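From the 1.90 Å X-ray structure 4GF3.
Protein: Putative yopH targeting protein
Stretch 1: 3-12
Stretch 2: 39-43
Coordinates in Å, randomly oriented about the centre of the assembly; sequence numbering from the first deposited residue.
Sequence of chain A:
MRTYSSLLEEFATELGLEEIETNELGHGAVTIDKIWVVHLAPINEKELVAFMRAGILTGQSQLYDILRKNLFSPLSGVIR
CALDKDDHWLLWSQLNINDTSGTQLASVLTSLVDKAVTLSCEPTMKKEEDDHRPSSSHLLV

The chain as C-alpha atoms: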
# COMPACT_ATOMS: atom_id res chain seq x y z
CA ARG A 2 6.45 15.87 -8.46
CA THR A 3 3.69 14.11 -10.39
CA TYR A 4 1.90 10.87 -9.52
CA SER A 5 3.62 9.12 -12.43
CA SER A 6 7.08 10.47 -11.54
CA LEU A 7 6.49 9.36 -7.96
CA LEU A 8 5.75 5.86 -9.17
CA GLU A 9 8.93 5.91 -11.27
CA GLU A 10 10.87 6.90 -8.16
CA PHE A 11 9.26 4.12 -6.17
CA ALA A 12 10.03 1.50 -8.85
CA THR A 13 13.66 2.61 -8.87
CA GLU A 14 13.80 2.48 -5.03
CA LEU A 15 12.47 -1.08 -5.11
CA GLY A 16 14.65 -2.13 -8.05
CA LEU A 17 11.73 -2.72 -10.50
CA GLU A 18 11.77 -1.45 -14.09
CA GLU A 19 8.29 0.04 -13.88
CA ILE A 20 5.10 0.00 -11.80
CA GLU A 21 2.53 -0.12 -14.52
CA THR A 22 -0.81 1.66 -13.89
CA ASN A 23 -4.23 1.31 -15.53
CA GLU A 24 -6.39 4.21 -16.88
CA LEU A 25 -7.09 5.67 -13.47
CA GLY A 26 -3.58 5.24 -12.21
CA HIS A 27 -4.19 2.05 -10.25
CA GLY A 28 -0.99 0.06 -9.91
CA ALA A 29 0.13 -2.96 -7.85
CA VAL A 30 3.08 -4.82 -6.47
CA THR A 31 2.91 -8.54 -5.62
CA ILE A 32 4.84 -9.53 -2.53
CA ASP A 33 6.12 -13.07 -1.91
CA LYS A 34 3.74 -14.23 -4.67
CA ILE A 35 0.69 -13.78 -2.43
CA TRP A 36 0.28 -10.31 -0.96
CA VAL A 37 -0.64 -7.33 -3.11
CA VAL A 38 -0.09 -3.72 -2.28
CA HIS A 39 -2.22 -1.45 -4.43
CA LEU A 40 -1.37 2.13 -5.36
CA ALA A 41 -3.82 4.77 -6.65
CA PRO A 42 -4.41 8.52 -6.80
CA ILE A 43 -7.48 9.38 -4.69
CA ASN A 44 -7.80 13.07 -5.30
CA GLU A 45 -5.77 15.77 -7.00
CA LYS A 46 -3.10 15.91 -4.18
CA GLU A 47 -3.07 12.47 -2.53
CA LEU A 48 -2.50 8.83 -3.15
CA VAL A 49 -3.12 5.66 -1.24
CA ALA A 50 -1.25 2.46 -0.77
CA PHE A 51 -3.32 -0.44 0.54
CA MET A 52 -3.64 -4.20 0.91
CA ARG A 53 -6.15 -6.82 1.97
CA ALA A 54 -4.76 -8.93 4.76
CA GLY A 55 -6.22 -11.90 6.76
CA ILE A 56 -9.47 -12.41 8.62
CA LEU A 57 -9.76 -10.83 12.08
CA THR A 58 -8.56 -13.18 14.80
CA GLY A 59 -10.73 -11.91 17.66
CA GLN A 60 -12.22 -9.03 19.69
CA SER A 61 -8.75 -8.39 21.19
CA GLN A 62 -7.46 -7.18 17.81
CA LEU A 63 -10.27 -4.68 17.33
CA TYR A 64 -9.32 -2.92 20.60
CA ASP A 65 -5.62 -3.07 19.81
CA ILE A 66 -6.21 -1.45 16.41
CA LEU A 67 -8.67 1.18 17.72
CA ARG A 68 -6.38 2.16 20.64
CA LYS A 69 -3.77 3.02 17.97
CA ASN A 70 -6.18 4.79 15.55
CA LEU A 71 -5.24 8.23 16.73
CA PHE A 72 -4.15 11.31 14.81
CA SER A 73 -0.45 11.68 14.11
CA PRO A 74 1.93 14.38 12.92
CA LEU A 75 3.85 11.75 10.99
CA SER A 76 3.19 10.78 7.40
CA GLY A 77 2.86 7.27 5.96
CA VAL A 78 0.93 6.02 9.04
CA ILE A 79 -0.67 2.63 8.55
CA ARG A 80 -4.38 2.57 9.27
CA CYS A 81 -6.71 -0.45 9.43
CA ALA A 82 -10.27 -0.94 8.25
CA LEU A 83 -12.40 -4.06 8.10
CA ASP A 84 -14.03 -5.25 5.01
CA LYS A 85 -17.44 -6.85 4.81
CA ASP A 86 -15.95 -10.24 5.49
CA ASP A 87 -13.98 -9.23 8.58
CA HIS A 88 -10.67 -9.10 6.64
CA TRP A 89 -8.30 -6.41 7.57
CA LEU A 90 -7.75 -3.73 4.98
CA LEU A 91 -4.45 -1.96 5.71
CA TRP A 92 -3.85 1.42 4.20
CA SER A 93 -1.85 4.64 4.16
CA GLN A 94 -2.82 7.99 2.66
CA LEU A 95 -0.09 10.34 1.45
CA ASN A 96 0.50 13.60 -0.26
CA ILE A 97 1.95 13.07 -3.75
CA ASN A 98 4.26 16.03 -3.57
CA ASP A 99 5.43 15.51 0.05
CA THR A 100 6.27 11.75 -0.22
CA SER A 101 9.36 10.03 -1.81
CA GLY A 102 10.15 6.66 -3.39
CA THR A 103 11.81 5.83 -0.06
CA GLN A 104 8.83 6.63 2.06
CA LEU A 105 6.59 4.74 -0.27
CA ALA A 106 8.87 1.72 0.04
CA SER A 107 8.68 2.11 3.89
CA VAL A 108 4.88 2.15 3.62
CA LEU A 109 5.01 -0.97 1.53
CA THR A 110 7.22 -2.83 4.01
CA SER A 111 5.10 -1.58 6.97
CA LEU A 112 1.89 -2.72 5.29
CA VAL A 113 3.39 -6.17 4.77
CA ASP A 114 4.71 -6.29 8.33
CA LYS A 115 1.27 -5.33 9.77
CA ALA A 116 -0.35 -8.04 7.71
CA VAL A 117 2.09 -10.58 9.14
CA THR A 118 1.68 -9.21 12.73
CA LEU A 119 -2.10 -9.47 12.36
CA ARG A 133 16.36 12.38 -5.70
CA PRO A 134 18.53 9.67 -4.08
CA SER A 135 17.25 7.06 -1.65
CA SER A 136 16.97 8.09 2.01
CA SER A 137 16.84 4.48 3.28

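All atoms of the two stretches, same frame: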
# COMPACT_ATOMS: atom_id res chain seq x y z
N THR A 3 5.01 14.63 -10.00
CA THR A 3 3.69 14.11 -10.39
C THR A 3 3.46 12.70 -9.87
O THR A 3 4.39 12.02 -9.46
CB THR A 3 3.58 14.10 -11.90
OG1 THR A 3 4.52 13.15 -12.36
CG2 THR A 3 3.89 15.44 -12.44
N TYR A 4 2.21 12.25 -9.86
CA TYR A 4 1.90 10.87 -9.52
C TYR A 4 2.77 9.87 -10.29
O TYR A 4 3.34 8.95 -9.69
CB TYR A 4 0.41 10.55 -9.79
CG TYR A 4 0.04 9.14 -9.41
CD1 TYR A 4 -0.07 8.75 -8.07
CD2 TYR A 4 -0.22 8.19 -10.38
CE1 TYR A 4 -0.40 7.46 -7.71
CE2 TYR A 4 -0.59 6.89 -10.03
CZ TYR A 4 -0.67 6.53 -8.70
OH TYR A 4 -1.03 5.22 -8.40
N SER A 5 2.85 10.03 -11.61
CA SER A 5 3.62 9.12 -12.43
C SER A 5 5.12 9.21 -12.15
O SER A 5 5.79 8.19 -12.13
CB SER A 5 3.32 9.37 -13.90
OG SER A 5 1.97 9.02 -14.14
N SER A 6 5.65 10.39 -11.82
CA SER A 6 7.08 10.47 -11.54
C SER A 6 7.34 9.86 -10.17
O SER A 6 8.37 9.25 -9.96
CB SER A 6 7.59 11.91 -11.64
OG SER A 6 7.12 12.66 -10.54
N LEU A 7 6.36 9.97 -9.27
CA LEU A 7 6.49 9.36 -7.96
C LEU A 7 6.55 7.84 -8.12
O LEU A 7 7.37 7.19 -7.48
CB LEU A 7 5.33 9.74 -7.02
CG LEU A 7 5.33 9.01 -5.68
CD1 LEU A 7 6.64 9.15 -4.92
CD2 LEU A 7 4.14 9.47 -4.84
N LEU A 8 5.67 7.27 -8.93
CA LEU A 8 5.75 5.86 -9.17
C LEU A 8 7.05 5.41 -9.78
O LEU A 8 7.50 4.30 -9.46
CB LEU A 8 4.63 5.33 -10.07
CG LEU A 8 3.21 5.39 -9.52
CD1 LEU A 8 2.21 4.58 -10.33
CD2 LEU A 8 3.18 4.95 -8.11
N GLU A 9 7.61 6.20 -10.72
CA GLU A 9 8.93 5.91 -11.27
C GLU A 9 9.98 5.84 -10.19
O GLU A 9 10.87 4.98 -10.24
CB GLU A 9 9.38 6.99 -12.27
CG GLU A 9 8.71 6.89 -13.60
CD GLU A 9 9.04 8.07 -14.51
OE1 GLU A 9 9.93 8.89 -14.17
OE2 GLU A 9 8.40 8.15 -15.58
N GLU A 10 9.94 6.84 -9.31
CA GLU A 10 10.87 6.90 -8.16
C GLU A 10 10.77 5.66 -7.30
O GLU A 10 11.77 5.12 -6.88
CB GLU A 10 10.57 8.09 -7.23
CG GLU A 10 11.61 9.13 -7.11
CD GLU A 10 11.17 10.26 -6.15
OE1 GLU A 10 11.26 10.10 -4.87
OE2 GLU A 10 10.64 11.23 -6.73
N PHE A 11 9.55 5.24 -7.03
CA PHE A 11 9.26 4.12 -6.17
C PHE A 11 9.74 2.83 -6.79
O PHE A 11 10.26 1.98 -6.07
CB PHE A 11 7.75 4.13 -5.94
CG PHE A 11 7.18 3.03 -5.09
CD1 PHE A 11 7.82 2.56 -3.99
CD2 PHE A 11 5.92 2.51 -5.39
CE1 PHE A 11 7.25 1.60 -3.19
CE2 PHE A 11 5.35 1.54 -4.59
CZ PHE A 11 6.00 1.09 -3.49
N ALA A 12 9.53 2.66 -8.10
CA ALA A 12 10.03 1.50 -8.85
C ALA A 12 11.56 1.43 -8.74
O ALA A 12 12.15 0.41 -8.35
CB ALA A 12 9.62 1.61 -10.31
N HIS A 39 -1.63 -2.28 -3.37
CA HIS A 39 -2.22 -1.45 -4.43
C HIS A 39 -1.90 0.01 -4.22
O HIS A 39 -1.83 0.51 -3.08
CB HIS A 39 -3.74 -1.61 -4.39
CG HIS A 39 -4.20 -3.00 -4.66
ND1 HIS A 39 -4.29 -3.51 -5.94
CD2 HIS A 39 -4.54 -4.01 -3.82
CE1 HIS A 39 -4.70 -4.76 -5.87
NE2 HIS A 39 -4.84 -5.08 -4.59
N LEU A 40 -1.67 0.70 -5.32
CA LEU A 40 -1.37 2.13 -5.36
C LEU A 40 -2.37 2.85 -6.27
O LEU A 40 -2.60 2.41 -7.35
CB LEU A 40 -0.01 2.39 -5.94
CG LEU A 40 1.04 1.58 -5.25
CD1 LEU A 40 2.11 1.15 -6.26
CD2 LEU A 40 1.46 2.43 -4.09
N ALA A 41 -2.92 3.97 -5.83
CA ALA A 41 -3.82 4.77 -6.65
C ALA A 41 -3.88 6.23 -6.21
O ALA A 41 -3.79 6.50 -5.03
CB ALA A 41 -5.20 4.19 -6.57
N PRO A 42 -4.07 7.13 -7.16
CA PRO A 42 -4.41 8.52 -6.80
C PRO A 42 -5.87 8.52 -6.25
O PRO A 42 -6.70 7.71 -6.70
CB PRO A 42 -4.27 9.29 -8.09
CG PRO A 42 -4.09 8.30 -9.17
CD PRO A 42 -4.10 6.92 -8.61
N ILE A 43 -6.13 9.31 -5.23
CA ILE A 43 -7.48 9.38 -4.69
C ILE A 43 -8.16 10.71 -4.83
O ILE A 43 -9.40 10.77 -4.77
CB ILE A 43 -7.54 8.91 -3.27
CG1 ILE A 43 -6.68 9.76 -2.33
CG2 ILE A 43 -7.16 7.47 -3.21
CD1 ILE A 43 -7.29 9.65 -0.99

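The contact is small, 239 Å² summed over both sides, and no hydrogen bond crosses between helix 4-12 and strand 39-42; packing holds the two together, mostly through side chains, though the Tyr 4 hydroxyl also rests on strand backbone. The two elements run nearly antiparallel, at 157°, with a closest axial approach of 10.3 Å. Side chains from both elements fill the gap; from the helix come Tyr 4, Leu 8 and Phe 11, whose spacing of four and then three keeps them on one face. The strand answers with alternation: Leu 40 and Pro 42 point their CA-to-CB bonds toward the helix, while that of Ala 41 points away.

Tyr 4 covers the most ground. Its t rotamer (chi1 -178°) carries the ring across to the strand, and chi2 of 72° sets the ring so that one face meets Pro 42. Pro 42 CG lies 3.8 Å from the centroid of the Tyr 4 ring and only 8° off its normal, a CH-pi contact over the face, while Pro 42 CD comes within 3.5 Å of Tyr 4 CZ. With its C-gamma endo pucker, the proline offers a compact, rigid set of CH groups to that flat surface. The phenol reaches further along the strand, placing Tyr 4 OH 3.3 Å from Ala 41 CA. The same hydroxyl is 3.4 Å from Leu 40 O, but the angle is poor and this is packing rather than a hydrogen bond; Tyr 4 OH finds its hydrogen bond elsewhere in the structure.

Leu 40 serves the other end. Its chi1 is m at -53°, but chi2 sits between wells at 145°. In this conformation Leu 40 CD1 lies 3.7 Å from Phe 11 CE2, at the ring edge and near its plane, and 4.4 Å from Leu 8 CD2. The CA-to-CB bond of Phe 11 points toward the strand, and t (chi1 178°) brings the ring edge to Leu 40. Leu 8, between Tyr 4 and Phe 11 in sequence, takes the m, t combination and makes the looser contact with the same methyl. One leucine methyl thus meets two helix residues a single turn apart.

The capping pair, Thr 3 and Ser 6, is out of reach of the strand. Thr 3, with chi1 p at 66°, caps the helix: Ser 6 N donates to Thr 3 OG1 at 3.0 Å. Ser 6, also p, returns the favour by accepting from Thr 3 N at its OG, 2.9 Å away. This reciprocal pair secures the first turn, in which Tyr 4 sits. The rule to read here is large aromatics in t from the helix, met by alternating strand residues.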